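Local coordinates for protein superoxide dismutase [Mn], mitochondrial (Saccharomyces cerevisiae, PDB 3RN4) that converts superoxide radicals into hydrogen peroxide and molecular oxygen using one manganese ion per subunit, replaced by iron in this structure, at residues 141-146 and 172-177; 87-92 and 160-165; 94-99 and 195-200; 130-135 and 156-161. All coordinates share one frame; numbering follows the deposited sequence.

Interaction 1 of 4, residues 141-146 and 172-177; sequences WAFIVK and LVAIDA. With FE (Fe (III) ion), chain B.
Trp141 and Asp176 face each other at the metal end of a buried antiparallel strand pair, in which strand 141-146, central in the three-stranded sheet, runs beside the outer strand 173-176. Ala142 and Ile175 exchange two backbone hydrogen bonds, and Ile144 N donates to Val173 O. Farther along, Ile144 O takes two donors, Leu172 N at 2.7 Å and Val173 N at 3.2 Å: a classic beta bulge, past which Leu172 CD1 leans on the backbone of Val145. On one face of the sheet Ile144 and Val173 lie side by side, Ile144 CD1 4.1 Å from Val173 CB. The other face leads to the active site of the iron/manganese superoxide dismutases. There Trp141, its CG turned beside the backbone N (chi1 -69°), lays its six-membered ring over Asp176. Asp176 CA sits 3.7 Å from the centroid of that ring in a CH-pi contact, and the carboxylate stacks on the indole with the planes only 7° apart. Trp141 NE1 is hydrogen-bonded to Gln162 OE1. Asp176 OD1 binds the iron at 1.9 Å, alongside His34, His89, His180 and a water, while Asp176 OD2 accepts from Trp178 N. A leucine in place of Trp141 would probably leave the carboxylate without its flat backing and Gln162 OE1 without its indole donor. Next to this stack, Ala174 CB packs 3.5 Å from Phe143 CE1.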
loop_
_atom_site.group_PDB
_atom_site.type_symbol
_atom_site.label_atom_id
_atom_site.label_comp_id
_atom_site.label_asym_id
_atom_site.label_seq_id
_atom_site.Cartn_x
_atom_site.Cartn_y
_atom_site.Cartn_z
ATOM N N TRP A 141 0.937 11.446 -9.044
ATOM C CA TRP A 141 1.177 12.902 -9.039
ATOM C C TRP A 141 2.567 13.175 -8.480
ATOM O O TRP A 141 3.101 12.379 -7.704
ATOM C CB TRP A 141 0.167 13.602 -8.116
ATOM C CG TRP A 141 -1.210 13.565 -8.636
ATOM C CD1 TRP A 141 -2.093 12.516 -8.546
ATOM C CD2 TRP A 141 -1.882 14.599 -9.382
ATOM N NE1 TRP A 141 -3.273 12.844 -9.206
ATOM C CE2 TRP A 141 -3.171 14.115 -9.700
ATOM C CE3 TRP A 141 -1.532 15.899 -9.782
ATOM C CZ2 TRP A 141 -4.098 14.869 -10.431
ATOM C CZ3 TRP A 141 -2.451 16.643 -10.507
ATOM C CH2 TRP A 141 -3.726 16.119 -10.828
ATOM N N ALA A 142 3.174 14.291 -8.886
ATOM C CA ALA A 142 4.250 14.849 -8.039
ATOM C C ALA A 142 3.778 16.208 -7.534
ATOM O O ALA A 142 3.096 16.954 -8.257
ATOM C CB ALA A 142 5.556 14.988 -8.779
ATOM N N PHE A 143 4.131 16.512 -6.298
ATOM C CA PHE A 143 3.801 17.808 -5.715
ATOM C C PHE A 143 5.049 18.465 -5.180
ATOM O O PHE A 143 5.809 17.860 -4.427
ATOM C CB PHE A 143 2.877 17.658 -4.542
ATOM C CG PHE A 143 1.526 17.059 -4.860
ATOM C CD1 PHE A 143 0.440 17.880 -5.182
ATOM C CD2 PHE A 143 1.332 15.679 -4.757
ATOM C CE1 PHE A 143 -0.838 17.320 -5.436
ATOM C CE2 PHE A 143 0.077 15.120 -4.995
ATOM C CZ PHE A 143 -1.007 15.949 -5.358
ATOM N N ILE A 144 5.250 19.718 -5.557
ATOM C CA ILE A 144 6.213 20.546 -4.854
ATOM C C ILE A 144 5.472 21.089 -3.630
ATOM O O ILE A 144 4.397 21.686 -3.755
ATOM C CB ILE A 144 6.735 21.692 -5.747
ATOM C CG1 ILE A 144 7.378 21.134 -7.023
ATOM C CG2 ILE A 144 7.704 22.582 -4.936
ATOM C CD1 ILE A 144 7.899 22.221 -8.007
ATOM N N VAL A 145 6.026 20.862 -2.439
ATOM C CA VAL A 145 5.344 21.202 -1.214
ATOM C C VAL A 145 6.159 22.111 -0.291
ATOM O O VAL A 145 7.394 22.184 -0.388
ATOM C CB VAL A 145 4.970 19.941 -0.405
ATOM C CG1 VAL A 145 4.006 19.041 -1.237
ATOM C CG2 VAL A 145 6.269 19.184 0.020
ATOM N N LYS A 146 5.434 22.772 0.609
ATOM C CA LYS A 146 6.044 23.470 1.748
ATOM C C LYS A 146 5.673 22.688 2.998
ATOM O O LYS A 146 4.497 22.491 3.300
ATOM C CB LYS A 146 5.506 24.892 1.861
ATOM C CG LYS A 146 6.160 25.694 3.019
ATOM C CD LYS A 146 5.469 27.072 3.171
ATOM C CE LYS A 146 6.283 28.038 4.050
ATOM N NZ LYS A 146 5.588 29.397 4.113
ATOM N N LEU A 172 2.220 23.290 -3.405
ATOM C CA LEU A 172 2.549 24.528 -4.133
ATOM C C LEU A 172 2.371 24.345 -5.619
ATOM O O LEU A 172 1.791 25.208 -6.270
ATOM C CB LEU A 172 3.977 24.962 -3.872
ATOM C CG LEU A 172 4.365 24.979 -2.401
ATOM C CD1 LEU A 172 5.855 25.361 -2.299
ATOM C CD2 LEU A 172 3.463 25.926 -1.539
ATOM N N VAL A 173 2.906 23.256 -6.166
ATOM C CA VAL A 173 2.677 22.928 -7.582
ATOM C C VAL A 173 2.282 21.470 -7.658
ATOM O O VAL A 173 3.013 20.617 -7.119
ATOM C CB VAL A 173 3.938 23.097 -8.432
ATOM C CG1 VAL A 173 3.683 22.591 -9.866
ATOM C CG2 VAL A 173 4.398 24.588 -8.461
ATOM N N ALA A 174 1.146 21.183 -8.298
ATOM C CA ALA A 174 0.749 19.781 -8.562
ATOM C C ALA A 174 0.967 19.454 -10.031
ATOM O O ALA A 174 0.620 20.256 -10.909
ATOM C CB ALA A 174 -0.754 19.553 -8.172
ATOM N N ILE A 175 1.567 18.290 -10.324
ATOM C CA ILE A 175 1.753 17.873 -11.711
ATOM C C ILE A 175 1.175 16.476 -11.875
ATOM O O ILE A 175 1.587 15.544 -11.174
ATOM C CB ILE A 175 3.237 17.834 -12.146
ATOM C CG1 ILE A 175 3.945 19.191 -11.905
ATOM C CG2 ILE A 175 3.342 17.400 -13.612
ATOM C CD1 ILE A 175 3.431 20.305 -12.775
ATOM N N ASP A 176 0.222 16.340 -12.803
ATOM C CA ASP A 176 -0.502 15.081 -13.017
ATOM C C ASP A 176 0.357 14.142 -13.850
ATOM O O ASP A 176 0.794 14.502 -14.933
ATOM C CB ASP A 176 -1.833 15.408 -13.737
ATOM C CG ASP A 176 -2.812 14.272 -13.739
ATOM O OD1 ASP A 176 -3.963 14.512 -14.200
ATOM O OD2 ASP A 176 -2.463 13.160 -13.280
ATOM N N ALA A 177 0.581 12.929 -13.338
ATOM C CA ALA A 177 1.355 11.914 -14.057
ATOM C C ALA A 177 0.483 10.757 -14.534
ATOM O O ALA A 177 1.007 9.780 -15.091
ATOM C CB ALA A 177 2.510 11.374 -13.168
HETATM FE FE FE B . -5.746 13.730 -14.182
HETATM O O HOH W 1 -5.239 12.313 -12.672
#

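Interaction 2 of 4, residues 87-92 and 160-165; sequences TNHCLF and YNQDTV. With FE (Fe (III) ion), chain B.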
loop_
_atom_site.group_PDB
_atom_site.type_symbol
_atom_site.label_atom_id
_atom_site.label_comp_id
_atom_site.label_asym_id
_atom_site.label_seq_id
_atom_site.Cartn_x
_atom_site.Cartn_y
_atom_site.Cartn_z
ATOM N N THR A 87 -9.838 17.261 -5.618
ATOM C CA THR A 87 -8.965 18.309 -5.107
ATOM C C THR A 87 -7.690 18.424 -5.945
ATOM O O THR A 87 -7.228 19.519 -6.214
ATOM C CB THR A 87 -8.686 18.117 -3.617
ATOM O OG1 THR A 87 -7.998 16.891 -3.416
ATOM C CG2 THR A 87 -9.984 18.027 -2.860
ATOM N N ASN A 88 -7.124 17.294 -6.382
ATOM C CA ASN A 88 -5.886 17.348 -7.149
ATOM C C ASN A 88 -6.055 18.085 -8.451
ATOM O O ASN A 88 -5.201 18.874 -8.840
ATOM C CB ASN A 88 -5.330 15.926 -7.421
ATOM C CG ASN A 88 -4.683 15.317 -6.205
ATOM O OD1 ASN A 88 -4.329 16.024 -5.244
ATOM N ND2 ASN A 88 -4.518 13.979 -6.226
ATOM N N HIS A 89 -7.158 17.832 -9.157
ATOM C CA HIS A 89 -7.310 18.514 -10.439
ATOM C C HIS A 89 -7.623 20.006 -10.233
ATOM O O HIS A 89 -7.259 20.846 -11.054
ATOM C CB HIS A 89 -8.355 17.815 -11.307
ATOM C CG HIS A 89 -7.907 16.458 -11.772
ATOM N ND1 HIS A 89 -8.071 15.329 -11.011
ATOM C CD2 HIS A 89 -7.286 16.065 -12.909
ATOM C CE1 HIS A 89 -7.556 14.288 -11.649
ATOM N NE2 HIS A 89 -7.073 14.709 -12.806
ATOM N N CYS A 90 -8.300 20.326 -9.145
ATOM C CA CYS A 90 -8.502 21.762 -8.825
ATOM C C CYS A 90 -7.167 22.452 -8.624
ATOM O O CYS A 90 -6.937 23.550 -9.145
ATOM C CB CYS A 90 -9.347 21.945 -7.582
ATOM S SG CYS A 90 -11.115 21.685 -7.839
ATOM N N LEU A 91 -6.275 21.812 -7.873
ATOM C CA LEU A 91 -4.920 22.359 -7.706
ATOM C C LEU A 91 -4.238 22.502 -9.054
ATOM O O LEU A 91 -3.631 23.536 -9.367
ATOM C CB LEU A 91 -4.062 21.464 -6.782
ATOM C CG LEU A 91 -4.409 21.471 -5.299
ATOM C CD1 LEU A 91 -3.761 20.301 -4.545
ATOM C CD2 LEU A 91 -4.000 22.836 -4.684
ATOM N N PHE A 92 -4.332 21.445 -9.864
ATOM C CA PHE A 92 -3.685 21.386 -11.151
ATOM C C PHE A 92 -4.064 22.575 -12.055
ATOM O O PHE A 92 -3.193 23.266 -12.548
ATOM C CB PHE A 92 -4.021 20.016 -11.843
ATOM C CG PHE A 92 -3.197 19.697 -13.073
ATOM C CD1 PHE A 92 -1.810 19.687 -13.039
ATOM C CD2 PHE A 92 -3.831 19.325 -14.264
ATOM C CE1 PHE A 92 -1.076 19.364 -14.154
ATOM C CE2 PHE A 92 -3.091 18.975 -15.386
ATOM C CZ PHE A 92 -1.727 18.985 -15.346
ATOM N N TYR A 160 0.476 8.229 -5.346
ATOM C CA TYR A 160 -0.076 7.314 -6.333
ATOM C C TYR A 160 -1.576 7.496 -6.415
ATOM O O TYR A 160 -2.227 7.909 -5.424
ATOM C CB TYR A 160 0.251 5.869 -5.929
ATOM C CG TYR A 160 1.636 5.486 -6.395
ATOM C CD1 TYR A 160 1.816 4.742 -7.543
ATOM C CD2 TYR A 160 2.762 5.927 -5.720
ATOM C CE1 TYR A 160 3.088 4.410 -7.992
ATOM C CE2 TYR A 160 4.051 5.613 -6.176
ATOM C CZ TYR A 160 4.199 4.847 -7.300
ATOM O OH TYR A 160 5.477 4.533 -7.754
ATOM N N ASN A 161 -2.117 7.178 -7.591
ATOM C CA ASN A 161 -3.555 7.194 -7.848
ATOM C C ASN A 161 -4.089 8.605 -7.611
ATOM O O ASN A 161 -3.560 9.533 -8.198
ATOM C CB ASN A 161 -4.211 6.097 -7.012
ATOM C CG ASN A 161 -3.552 4.736 -7.285
ATOM O OD1 ASN A 161 -3.222 3.982 -6.362
ATOM N ND2 ASN A 161 -3.286 4.482 -8.539
ATOM N N GLN A 162 -5.120 8.785 -6.789
ATOM C CA GLN A 162 -5.531 10.168 -6.426
ATOM C C GLN A 162 -5.221 10.468 -4.981
ATOM O O GLN A 162 -5.864 11.324 -4.348
ATOM C CB GLN A 162 -7.023 10.447 -6.721
ATOM C CG GLN A 162 -7.405 10.377 -8.222
ATOM C CD GLN A 162 -6.645 11.336 -9.102
ATOM O OE1 GLN A 162 -6.007 12.284 -8.630
ATOM N NE2 GLN A 162 -6.734 11.120 -10.402
ATOM N N ASP A 163 -4.220 9.796 -4.431
ATOM C CA ASP A 163 -3.768 10.157 -3.099
ATOM C C ASP A 163 -3.272 11.605 -3.168
ATOM O O ASP A 163 -2.841 12.081 -4.214
ATOM C CB ASP A 163 -2.637 9.229 -2.639
ATOM C CG ASP A 163 -3.120 7.800 -2.351
ATOM O OD1 ASP A 163 -4.332 7.541 -2.443
ATOM O OD2 ASP A 163 -2.278 6.935 -2.034
ATOM N N THR A 164 -3.318 12.304 -2.041
ATOM C CA THR A 164 -2.919 13.706 -2.059
ATOM C C THR A 164 -2.035 14.064 -0.868
ATOM O O THR A 164 -1.785 13.216 -0.005
ATOM C CB THR A 164 -4.164 14.608 -2.105
ATOM O OG1 THR A 164 -3.773 15.921 -2.527
ATOM C CG2 THR A 164 -4.839 14.636 -0.748
ATOM N N VAL A 165 -1.519 15.295 -0.856
ATOM C CA VAL A 165 -0.820 15.802 0.323
ATOM C C VAL A 165 -1.796 16.528 1.258
ATOM O O VAL A 165 -2.578 17.375 0.827
ATOM C CB VAL A 165 0.341 16.741 -0.048
ATOM C CG1 VAL A 165 1.451 15.950 -0.723
ATOM C CG2 VAL A 165 -0.146 17.859 -0.954
HETATM FE FE FE B . -5.746 13.730 -14.182
HETATM O O HOH W 1 -5.239 12.313 -12.672
#
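Asn88 ND2 is held by two acceptors, Gln162 OE1 at 3.3 Å and Asp163 O at 3.2 Å, both close to the plane of the Asn88 amide. The donor lies in the carbonyl plane of Gln162 but well above that of Asp163. At the other end of the amide, Thr164 OG1 donates to a lone pair of Asn88 OD1 at 2.8 Å. Three bonds thus settle which way the Asn88 amide is turned, and they join the helix of the alpha-hairpin domain to the loop that starts with the type II' turn 160-163 of the C-terminal domain. Gln162, bent at chi2 (-59°), brings its amide to the metal site, where Gln162 NE2 donates to the iron-bound water at 3.0 Å; Gln162 OE1 also accepts from Trp141 NE1. This second-shell glutamine from the C-terminal domain is the manganese-type arrangement, kept here with iron bound. Replacing Asn88 by an alanine would probably leave Gln162 OE1 with Trp141 NE1 as its remaining donor of the two, and Thr164 OG1 without its acceptor. His89 NE2 binds the iron at 2.1 Å and His89 ND1 is hydrogen-bonded to Gly85 O; Gln162 NE2 approaches the ring edge 3.5 Å from His89 CE1.

Interaction 3 of 4, residues 94-99 and 195-200; sequences ENLAPE and KAIWNV
Leu96 carries its CG beside the backbone N (chi1 -66°) and Ile197 carries its CG1 anti to the backbone N (chi1 -167°), and these settings bring the two side chains together at about a right angle. One methyl does the touching: Leu96 CD2 lies 4.0 Å from Ile197 CG1, equally near the CD1 end of the same isoleucine, and 4.2 Å from Val200 CG2. Beside this apolar patch runs the polar link of the contact, Ala97 N donating to Val200 O at 2.9 Å in a nearly straight bond (163° at the hydrogen). The donor comes in tilted somewhat from the carbonyl plane, and Leu96 CA adds a C-H...O contact to the same oxygen, at 3.3 Å. What meets here is the chain leaving helix 66-94 of the alpha-hairpin domain, at Asn95, and, in the C-terminal domain, the C-terminal part of the helix that includes 195-197, followed by a 3-10 segment at 198-199. Val200 N is hydrogen-bonded back to Ile197 O, while the Val200 carbonyl faces residues 94-99. Val200 also fits close against the backbone, its CB 3.3 Å from Ala97 O. At the outer margin the aliphatic part of Glu99 passes Asn199 O, with Glu99 CG 3.8 Å away, and Tyr25 packs on Glu99, Asn199 and Val200. Leu96 O accepts from Trp17 NE1, and Asn95 OD1 accepts from Ala174 N and Arg209 NH1, tying this loop to the sheet and to helix 203-212.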
loop_
_atom_site.group_PDB
_atom_site.type_symbol
_atom_site.label_atom_id
_atom_site.label_comp_id
_atom_site.label_asym_id
_atom_site.label_seq_id
_atom_site.Cartn_x
_atom_site.Cartn_y
_atom_site.Cartn_z
ATOM N N GLU A 94 -5.332 25.400 -11.446
ATOM C CA GLU A 94 -4.960 26.661 -10.789
ATOM C C GLU A 94 -3.464 26.947 -10.778
ATOM O O GLU A 94 -3.051 28.121 -10.744
ATOM C CB GLU A 94 -5.541 26.723 -9.385
ATOM C CG GLU A 94 -6.981 27.185 -9.362
ATOM C CD GLU A 94 -7.151 28.585 -9.977
ATOM O OE1 GLU A 94 -6.263 29.457 -9.783
ATOM O OE2 GLU A 94 -8.164 28.811 -10.663
ATOM N N ASN A 95 -2.641 25.894 -10.864
ATOM C CA ASN A 95 -1.212 26.091 -11.157
ATOM C C ASN A 95 -0.759 25.914 -12.616
ATOM O O ASN A 95 0.418 25.685 -12.904
ATOM C CB ASN A 95 -0.275 25.424 -10.101
ATOM C CG ASN A 95 -0.283 23.877 -10.117
ATOM O OD1 ASN A 95 -0.572 23.265 -9.097
ATOM N ND2 ASN A 95 0.086 23.263 -11.239
ATOM N N LEU A 96 -1.699 26.094 -13.556
ATOM C CA LEU A 96 -1.358 26.158 -14.970
ATOM C C LEU A 96 -1.884 27.475 -15.529
ATOM O O LEU A 96 -2.923 27.945 -15.091
ATOM C CB LEU A 96 -1.998 25.009 -15.762
ATOM C CG LEU A 96 -1.494 23.598 -15.439
ATOM C CD1 LEU A 96 -2.360 22.563 -16.184
ATOM C CD2 LEU A 96 -0.056 23.439 -15.832
ATOM N N ALA A 97 -1.160 28.040 -16.475
ATOM C CA ALA A 97 -1.563 29.294 -17.136
ATOM C C ALA A 97 -0.914 29.417 -18.498
ATOM O O ALA A 97 0.216 28.988 -18.706
ATOM C CB ALA A 97 -1.165 30.499 -16.264
ATOM N N PRO A 98 -1.614 30.047 -19.458
ATOM C CA PRO A 98 -0.919 30.320 -20.702
ATOM C C PRO A 98 0.186 31.329 -20.466
ATOM O O PRO A 98 0.096 32.122 -19.517
ATOM C CB PRO A 98 -2.008 30.956 -21.583
ATOM C CG PRO A 98 -2.967 31.495 -20.666
ATOM C CD PRO A 98 -2.967 30.603 -19.437
ATOM N N GLU A 99 1.200 31.278 -21.321
ATOM C CA GLU A 99 2.329 32.215 -21.331
ATOM C C GLU A 99 1.879 33.673 -21.324
ATOM O O GLU A 99 2.522 34.537 -20.705
ATOM C CB GLU A 99 3.220 31.943 -22.548
ATOM C CG GLU A 99 4.439 31.081 -22.253
ATOM C CD GLU A 99 4.846 30.179 -23.403
ATOM O OE1 GLU A 99 6.007 29.722 -23.420
ATOM O OE2 GLU A 99 4.008 29.902 -24.280
ATOM N N LYS A 195 8.886 17.419 -19.329
ATOM C CA LYS A 195 9.747 18.528 -19.738
ATOM C C LYS A 195 8.921 19.729 -20.188
ATOM O O LYS A 195 9.167 20.871 -19.759
ATOM C CB LYS A 195 10.686 18.082 -20.852
ATOM C CG LYS A 195 11.679 19.168 -21.315
ATOM C CD LYS A 195 12.665 18.615 -22.341
ATOM C CE LYS A 195 13.711 19.674 -22.711
ATOM N NZ LYS A 195 14.064 19.616 -24.158
ATOM N N ALA A 196 7.920 19.481 -21.026
ATOM C CA ALA A 196 7.143 20.579 -21.627
ATOM C C ALA A 196 6.266 21.367 -20.659
ATOM O O ALA A 196 6.045 22.566 -20.840
ATOM C CB ALA A 196 6.287 20.043 -22.780
ATOM N N ILE A 197 5.745 20.704 -19.635
ATOM C CA ILE A 197 4.693 21.321 -18.845
ATOM C C ILE A 197 5.173 22.569 -18.089
ATOM O O ILE A 197 4.358 23.440 -17.765
ATOM C CB ILE A 197 4.016 20.326 -17.884
ATOM C CG1 ILE A 197 2.715 20.928 -17.328
ATOM C CG2 ILE A 197 4.962 19.949 -16.742
ATOM C CD1 ILE A 197 1.800 19.934 -16.584
ATOM N N TRP A 198 6.475 22.639 -17.798
ATOM C CA TRP A 198 6.994 23.773 -17.017
ATOM C C TRP A 198 6.806 25.100 -17.763
ATOM O O TRP A 198 6.761 26.165 -17.148
ATOM C CB TRP A 198 8.455 23.520 -16.614
ATOM C CG TRP A 198 8.459 22.287 -15.752
ATOM C CD1 TRP A 198 8.770 21.009 -16.144
ATOM C CD2 TRP A 198 8.030 22.207 -14.391
ATOM N NE1 TRP A 198 8.574 20.135 -15.082
ATOM C CE2 TRP A 198 8.137 20.848 -13.995
ATOM C CE3 TRP A 198 7.585 23.152 -13.456
ATOM C CZ2 TRP A 198 7.804 20.414 -12.711
ATOM C CZ3 TRP A 198 7.264 22.728 -12.172
ATOM C CH2 TRP A 198 7.359 21.356 -11.811
ATOM N N ASN A 199 6.658 25.019 -19.080
ATOM C CA ASN A 199 6.439 26.219 -19.873
ATOM C C ASN A 199 5.117 26.915 -19.577
ATOM O O ASN A 199 4.934 28.106 -19.910
ATOM C CB ASN A 199 6.560 25.896 -21.361
ATOM C CG ASN A 199 7.933 25.447 -21.731
ATOM O OD1 ASN A 199 8.168 24.266 -21.983
ATOM N ND2 ASN A 199 8.873 26.380 -21.729
ATOM N N VAL A 200 4.189 26.193 -18.946
ATOM C CA VAL A 200 2.907 26.752 -18.594
ATOM C C VAL A 200 2.568 26.575 -17.120
ATOM O O VAL A 200 1.415 26.655 -16.734
ATOM C CB VAL A 200 1.768 26.164 -19.455
ATOM C CG1 VAL A 200 1.870 26.697 -20.882
ATOM C CG2 VAL A 200 1.827 24.616 -19.436
#

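Interaction 4 of 4, residues 130-135 and 156-161; sequences NTKLAG and VVQTYN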
loop_
_atom_site.group_PDB
_atom_site.type_symbol
_atom_site.label_atom_id
_atom_site.label_comp_id
_atom_site.label_asym_id
_atom_site.label_seq_id
_atom_site.Cartn_x
_atom_site.Cartn_y
_atom_site.Cartn_z
ATOM N N ASN A 130 10.951 16.392 -12.168
ATOM C CA ASN A 130 10.834 15.499 -13.328
ATOM C C ASN A 130 11.340 14.089 -13.018
ATOM O O ASN A 130 10.795 13.102 -13.543
ATOM C CB ASN A 130 11.529 16.059 -14.567
ATOM C CG ASN A 130 10.823 17.292 -15.105
ATOM O OD1 ASN A 130 9.628 17.488 -14.855
ATOM N ND2 ASN A 130 11.552 18.123 -15.849
ATOM N N THR A 131 12.345 13.985 -12.155
ATOM C CA THR A 131 12.794 12.652 -11.745
ATOM C C THR A 131 11.684 11.957 -10.944
ATOM O O THR A 131 11.425 10.760 -11.150
ATOM C CB THR A 131 14.161 12.625 -10.973
ATOM O OG1 THR A 131 14.010 13.164 -9.651
ATOM C CG2 THR A 131 15.233 13.394 -11.727
ATOM N N LYS A 132 11.022 12.708 -10.056
ATOM C CA LYS A 132 9.938 12.156 -9.242
ATOM C C LYS A 132 8.769 11.743 -10.125
ATOM O O LYS A 132 8.148 10.700 -9.890
ATOM C CB LYS A 132 9.471 13.155 -8.165
ATOM C CG LYS A 132 10.522 13.436 -7.065
ATOM C CD LYS A 132 10.728 12.220 -6.151
ATOM C CE LYS A 132 11.932 12.350 -5.203
ATOM N NZ LYS A 132 11.612 13.018 -3.923
ATOM N N LEU A 133 8.454 12.558 -11.132
ATOM C CA LEU A 133 7.343 12.240 -12.050
ATOM C C LEU A 133 7.632 10.972 -12.845
ATOM O O LEU A 133 6.766 10.089 -12.993
ATOM C CB LEU A 133 7.095 13.400 -13.014
ATOM C CG LEU A 133 6.454 14.639 -12.355
ATOM C CD1 LEU A 133 6.672 15.878 -13.267
ATOM C CD2 LEU A 133 4.956 14.404 -12.086
ATOM N N ALA A 134 8.854 10.855 -13.345
ATOM C CA ALA A 134 9.193 9.663 -14.134
ATOM C C ALA A 134 9.239 8.424 -13.245
ATOM O O ALA A 134 9.081 7.299 -13.733
ATOM C CB ALA A 134 10.512 9.858 -14.853
ATOM N N GLY A 135 9.440 8.626 -11.943
ATOM C CA GLY A 135 9.541 7.536 -10.997
ATOM C C GLY A 135 8.198 7.045 -10.481
ATOM O O GLY A 135 8.162 6.133 -9.656
ATOM N N VAL A 156 9.821 17.766 -2.650
ATOM C CA VAL A 156 8.988 17.266 -3.731
ATOM C C VAL A 156 8.559 15.858 -3.363
ATOM O O VAL A 156 9.391 15.028 -2.988
ATOM C CB VAL A 156 9.726 17.200 -5.050
ATOM C CG1 VAL A 156 8.756 16.788 -6.166
ATOM C CG2 VAL A 156 10.401 18.554 -5.361
ATOM N N VAL A 157 7.272 15.595 -3.443
ATOM C CA VAL A 157 6.792 14.276 -3.041
ATOM C C VAL A 157 5.988 13.641 -4.158
ATOM O O VAL A 157 5.422 14.334 -4.996
ATOM C CB VAL A 157 5.952 14.347 -1.802
ATOM C CG1 VAL A 157 6.786 14.862 -0.597
ATOM C CG2 VAL A 157 4.730 15.213 -2.021
ATOM N N GLN A 158 5.941 12.319 -4.173
ATOM C CA GLN A 158 5.138 11.601 -5.170
ATOM C C GLN A 158 3.908 11.093 -4.449
ATOM O O GLN A 158 3.997 10.716 -3.275
ATOM C CB GLN A 158 5.871 10.331 -5.637
ATOM C CG GLN A 158 7.075 10.500 -6.518
ATOM C CD GLN A 158 7.734 9.145 -6.705
ATOM O OE1 GLN A 158 7.518 8.210 -5.894
ATOM N NE2 GLN A 158 8.474 8.996 -7.781
ATOM N N THR A 159 2.767 11.015 -5.131
ATOM C CA THR A 159 1.656 10.219 -4.606
ATOM C C THR A 159 1.174 9.301 -5.724
ATOM O O THR A 159 1.436 9.561 -6.898
ATOM C CB THR A 159 0.428 11.049 -4.155
ATOM O OG1 THR A 159 -0.165 11.688 -5.294
ATOM C CG2 THR A 159 0.807 12.101 -3.120
ATOM N N TYR A 160 0.476 8.229 -5.346
ATOM C CA TYR A 160 -0.076 7.314 -6.333
ATOM C C TYR A 160 -1.576 7.496 -6.415
ATOM O O TYR A 160 -2.227 7.909 -5.424
ATOM C CB TYR A 160 0.251 5.869 -5.929
ATOM C CG TYR A 160 1.636 5.486 -6.395
ATOM C CD1 TYR A 160 1.816 4.742 -7.543
ATOM C CD2 TYR A 160 2.762 5.927 -5.720
ATOM C CE1 TYR A 160 3.088 4.410 -7.992
ATOM C CE2 TYR A 160 4.051 5.613 -6.176
ATOM C CZ TYR A 160 4.199 4.847 -7.300
ATOM O OH TYR A 160 5.477 4.533 -7.754
ATOM N N ASN A 161 -2.117 7.178 -7.591
ATOM C CA ASN A 161 -3.555 7.194 -7.848
ATOM C C ASN A 161 -4.089 8.605 -7.611
ATOM O O ASN A 161 -3.560 9.533 -8.198
ATOM C CB ASN A 161 -4.211 6.097 -7.012
ATOM C CG ASN A 161 -3.552 4.736 -7.285
ATOM O OD1 ASN A 161 -3.222 3.982 -6.362
ATOM N ND2 ASN A 161 -3.286 4.482 -8.539
HETATM O O HOH W 2 9.742 12.547 -1.812
HETATM O O HOH W 3 7.457 5.441 -6.434
#
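Lys132 lays the first part of its side chain across strand 156-160, and there the fit is close: Lys132 CG meets Val156 CG1 at 3.9 Å, and Lys132 CB lies 3.9 Å from Gln158 CG. Gln158 crosses the lysine at about a right angle, its chain extended beyond CG (chi2 173°), which carries the amide up to the last turn of the helix. Gln158 NE2 donates to a lone pair of Lys132 O at 2.7 Å, and with no side chain on Gly135 the same nitrogen comes within 3.3 Å of Gly135 C. Toward solvent the contact is looser and partly bridged by water. Lys132, bent at chi2 and chi4, folds back so that Lys132 NZ donates directly to Val156 O at 3.1 Å, and one water also links the two. A second water donates to Gln158 OE1 at 2.8 Å, meets Tyr160 OH, which is also hydrogen-bonded to Gln137 N, and has a weak link to Gly135 O. Val156 is the buried member, packed also on Leu125, Leu128 and Thr129 of the same helix. The arrangement is helix-on-sheet packing, with helix 122-134 lying against an outer strand of the antiparallel sheet in the alpha/beta C-terminal domain.

In the fold
Interactions 1 and 2, their centres about 8 Å apart, share the iron and its bound water: Asp176 comes from the sheet, His89 from the helical hairpin, and Trp141 NE1 lies 2.8 Å from Gln162 OE1 between them. Interaction 4 extends the same sheet outward, Phe143 N lying 2.8 Å from Val157 O, and its strand runs straight into the 160-165 loop of interaction 2. Interaction 3 is farther from the metal, Leu96 about 10 Å from the iron by its side chain, yet it reaches the others: Phe92 CE1 packs 3.8 Å from Ile197 CD1, and Trp198 NE1 lies 2.9 Å from Asn130 OD1. Interactions 2 and 3 both bridge the two domains.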